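Local coordinates for taurocyamine kinase (Schistosoma mansoni, PDB 4WOE), which reversibly transfers phosphate between ATP and taurocyamine, using magnesium as cofactor, in a chain that joins two phosphagen kinase units, at residues D446-K451 with R689-T694. The protein carries 4 engineered substitutions. Residues are numbered along the deposited sequence; the frame is centred on the assembly and turned at random.
Sequences DYHGVK and RRLGLT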
ATOM      1  N   ASP A 446       9.821  26.543 -16.883  1.00 23.10           N
ATOM      2  CA  ASP A 446       8.427  26.859 -16.646  1.00 22.12           C
ATOM      3  C   ASP A 446       8.142  26.941 -15.162  1.00 25.99           C
ATOM      4  O   ASP A 446       7.570  27.919 -14.689  1.00 32.29           O
ATOM      5  CB  ASP A 446       7.546  25.805 -17.307  1.00 27.69           C
ATOM      6  CG  ASP A 446       6.067  26.128 -17.228  1.00 25.35           C
ATOM      7  OD1 ASP A 446       5.684  27.112 -16.572  1.00 30.68           O
ATOM      8  OD2 ASP A 446       5.278  25.370 -17.816  1.00 27.70           O
ATOM      9  N   TYR A 447       8.562  25.920 -14.423  1.00 27.75           N
ATOM     10  CA  TYR A 447       8.295  25.859 -12.991  1.00 28.04           C
ATOM     11  C   TYR A 447       8.939  27.010 -12.230  1.00 27.94           C
ATOM     12  O   TYR A 447       8.296  27.655 -11.407  1.00 26.02           O
ATOM     13  CB  TYR A 447       8.789  24.537 -12.399  1.00 28.23           C
ATOM     14  CG  TYR A 447       8.554  24.447 -10.906  1.00 31.08           C
ATOM     15  CD1 TYR A 447       7.390  23.873 -10.406  1.00 32.36           C
ATOM     16  CD2 TYR A 447       9.488  24.946  -9.997  1.00 27.88           C
ATOM     17  CE1 TYR A 447       7.160  23.796  -9.044  1.00 31.04           C
ATOM     18  CE2 TYR A 447       9.262  24.882  -8.640  1.00 30.11           C
ATOM     19  CZ  TYR A 447       8.092  24.300  -8.167  1.00 30.18           C
ATOM     20  OH  TYR A 447       7.858  24.229  -6.809  1.00 33.85           O
ATOM     21  N   HIS A 448      10.224  27.232 -12.478  1.00 28.70           N
ATOM     22  CA  HIS A 448      10.968  28.258 -11.758  1.00 30.82           C
ATOM     23  C   HIS A 448      10.802  29.659 -12.345  1.00 27.11           C
ATOM     24  O   HIS A 448      11.316  30.632 -11.782  1.00 29.05           O
ATOM     25  CB  HIS A 448      12.454  27.893 -11.708  1.00 27.76           C
ATOM     26  CG  HIS A 448      12.742  26.674 -10.894  1.00 28.76           C
ATOM     27  ND1 HIS A 448      12.842  26.707  -9.519  1.00 29.85           N
ATOM     28  CD2 HIS A 448      12.943  25.386 -11.258  1.00 24.79           C
ATOM     29  CE1 HIS A 448      13.101  25.489  -9.071  1.00 27.09           C
ATOM     30  NE2 HIS A 448      13.161  24.668 -10.106  1.00 24.58           N
ATOM     31  N   GLY A 449      10.090  29.756 -13.462  1.00 23.99           N
ATOM     32  CA  GLY A 449       9.847  31.036 -14.105  1.00 27.51           C
ATOM     33  C   GLY A 449      11.123  31.718 -14.565  1.00 33.25           C
ATOM     34  O   GLY A 449      11.320  32.912 -14.301  1.00 32.56           O
ATOM     35  N   VAL A 450      12.009  30.970 -15.229  1.00 32.08           N
ATOM     36  CA  VAL A 450      13.218  31.578 -15.778  1.00 30.48           C
ATOM     37  C   VAL A 450      12.793  32.530 -16.892  1.00 35.33           C
ATOM     38  O   VAL A 450      11.956  32.181 -17.734  1.00 30.07           O
ATOM     39  CB  VAL A 450      14.228  30.536 -16.328  1.00 30.65           C
ATOM     40  CG1 VAL A 450      15.491  31.238 -16.827  1.00 26.45           C
ATOM     41  CG2 VAL A 450      14.577  29.514 -15.271  1.00 25.87           C
ATOM     42  N   LYS A 451      13.353  33.737 -16.882  1.00 35.84           N
ATOM     43  CA  LYS A 451      13.007  34.722 -17.899  1.00 41.96           C
ATOM     44  C   LYS A 451      14.130  34.872 -18.931  1.00 39.94           C
ATOM     45  O   LYS A 451      13.865  34.909 -20.135  1.00 37.24           O
ATOM     46  CB  LYS A 451      12.674  36.068 -17.256  1.00 44.28           C
ATOM     47  CG  LYS A 451      13.220  37.281 -18.001  1.00 53.66           C
ATOM     48  CD  LYS A 451      12.559  38.565 -17.507  1.00 58.13           C
ATOM     49  CE  LYS A 451      13.274  39.784 -18.045  1.00 46.55           C
ATOM     50  NZ  LYS A 451      13.401  39.679 -19.515  1.00 56.05           N
ATOM     51  N   ARG A 689      10.154  29.891  -6.105  1.00 39.05           N
ATOM     52  CA  ARG A 689      11.298  29.647  -6.986  1.00 37.86           C
ATOM     53  C   ARG A 689      12.602  29.519  -6.198  1.00 34.52           C
ATOM     54  O   ARG A 689      12.799  30.143  -5.147  1.00 30.73           O
ATOM     55  CB  ARG A 689      11.414  30.735  -8.066  1.00 37.37           C
ATOM     56  CG  ARG A 689      11.716  32.154  -7.580  1.00 42.05           C
ATOM     57  CD  ARG A 689      11.633  33.138  -8.771  1.00 47.80           C
ATOM     58  NE  ARG A 689      12.942  33.546  -9.297  1.00 53.36           N
ATOM     59  CZ  ARG A 689      13.522  34.723  -9.063  1.00 46.09           C
ATOM     60  NH1 ARG A 689      12.909  35.629  -8.322  1.00 40.62           N
ATOM     61  NH2 ARG A 689      14.715  34.996  -9.581  1.00 45.68           N
ATOM     62  N   ARG A 690      13.475  28.670  -6.722  1.00 26.48           N
ATOM     63  CA  ARG A 690      14.713  28.321  -6.059  1.00 27.33           C
ATOM     64  C   ARG A 690      15.890  28.480  -7.014  1.00 25.26           C
ATOM     65  O   ARG A 690      17.037  28.552  -6.592  1.00 21.94           O
ATOM     66  CB  ARG A 690      14.642  26.888  -5.545  1.00 26.69           C
ATOM     67  CG  ARG A 690      13.324  26.521  -4.881  1.00 28.43           C
ATOM     68  CD  ARG A 690      13.528  25.352  -3.905  1.00 29.33           C
ATOM     69  NE  ARG A 690      12.315  24.564  -3.681  1.00 30.91           N
ATOM     70  CZ  ARG A 690      11.229  25.014  -3.056  1.00 28.29           C
ATOM     71  NH1 ARG A 690      11.190  26.259  -2.588  1.00 23.00           N
ATOM     72  NH2 ARG A 690      10.182  24.205  -2.903  1.00 28.97           N
ATOM     73  N   LEU A 691      15.582  28.532  -8.308  1.00 25.79           N
ATOM     74  CA  LEU A 691      16.600  28.614  -9.355  1.00 28.08           C
ATOM     75  C   LEU A 691      16.546  29.974 -10.056  1.00 29.15           C
ATOM     76  O   LEU A 691      15.460  30.542 -10.237  1.00 33.32           O
ATOM     77  CB  LEU A 691      16.415  27.468 -10.362  1.00 25.65           C
ATOM     78  CG  LEU A 691      17.336  27.411 -11.578  1.00 22.35           C
ATOM     79  CD1 LEU A 691      17.913  26.011 -11.673  1.00 23.81           C
ATOM     80  CD2 LEU A 691      16.580  27.752 -12.849  1.00 23.60           C
ATOM     81  N   GLY A 692      17.708  30.504 -10.433  1.00 23.94           N
ATOM     82  CA  GLY A 692      17.760  31.770 -11.149  1.00 23.38           C
ATOM     83  C   GLY A 692      17.831  32.954 -10.201  1.00 31.14           C
ATOM     84  O   GLY A 692      17.422  34.062 -10.545  1.00 31.64           O
ATOM     85  N   LEU A 693      18.352  32.702  -9.001  1.00 27.45           N
ATOM     86  CA  LEU A 693      18.465  33.700  -7.947  1.00 26.85           C
ATOM     87  C   LEU A 693      19.331  33.120  -6.828  1.00 24.84           C
ATOM     88  O   LEU A 693      19.475  31.906  -6.732  1.00 17.49           O
ATOM     89  CB  LEU A 693      17.084  34.115  -7.409  1.00 29.22           C
ATOM     90  CG  LEU A 693      16.308  33.199  -6.457  1.00 30.97           C
ATOM     91  CD1 LEU A 693      15.085  33.924  -5.892  1.00 31.36           C
ATOM     92  CD2 LEU A 693      15.889  31.901  -7.134  1.00 29.97           C
ATOM     93  N   THR A 694      19.908  33.988  -5.999  1.00 24.72           N
ATOM     94  CA  THR A 694      20.813  33.566  -4.931  1.00 24.91           C
ATOM     95  C   THR A 694      20.046  33.224  -3.652  1.00 26.84           C
ATOM     96  O   THR A 694      18.830  33.449  -3.560  1.00 27.37           O
ATOM     97  CB  THR A 694      21.863  34.656  -4.592  1.00 22.80           C
ATOM     98  OG1 THR A 694      21.193  35.792  -4.039  1.00 24.13           O
ATOM     99  CG2 THR A 694      22.680  35.080  -5.844  1.00 19.55           C
TER
HETATM  100  O   HOH W   1      14.158  31.935 -11.711  1.00 32.27           O
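The imidazole of His448 lies between Leu691 on one face and its own neighbour Tyr447 on the other. Leu691 CB makes a CH-pi contact 3.9 Å from the centroid of the His448 ring, only 16° off its normal and displaced toward the rim, while Tyr447 CD2 sits over the centre of the opposite face. With CG anti to the carbonyl carbon (chi1 -66°), His448 swings its ring across to the 689-694 loop, where the side chain meets that of Leu691 at about a right angle. A smaller apolar touch joins Val450 CG2 to Leu691 CD2 at 3.6 Å.

Polar bonds use both ring nitrogens. At the ring edge, Arg690 N gives His448 ND1 a long, weak but nearly straight hydrogen bond (3.5 Å, 166°); NE2 is hydrogen-bonded to the carbonyl of Pro632, next to the predicted active-site Cys631. The two covered faces and the NE2 bond probably fix the ring's rotation, with the weak ND1 bond adding little.

A water bridges the carbonyl of His448 and the side chain of Arg689, donating to His448 O at 3.1 Å and accepting from Arg689 NE at 3.1 Å. Arg689, bent at chi3, reaches back to Gly692 O through a weak NH2 bond and forms a salt bridge with Glu701; Leu693 CD1 covers one face of its guanidinium.

Gly449, with positive phi, is the C-prime residue of the Schellman motif closing helix 437-448, the last helix of the second N-terminal phosphagen kinase region. The His448 ring, the Val450-Leu691 touch and the water fasten that helix end to the catalytic domain, at the loop between strand 682-687 and helix 695-711, where Arg690, its NE hydrogen-bonded to Asn634, lies beside the predicted ATP-binding residues Arg640 and Arg669, near a bound nitrate and ADP.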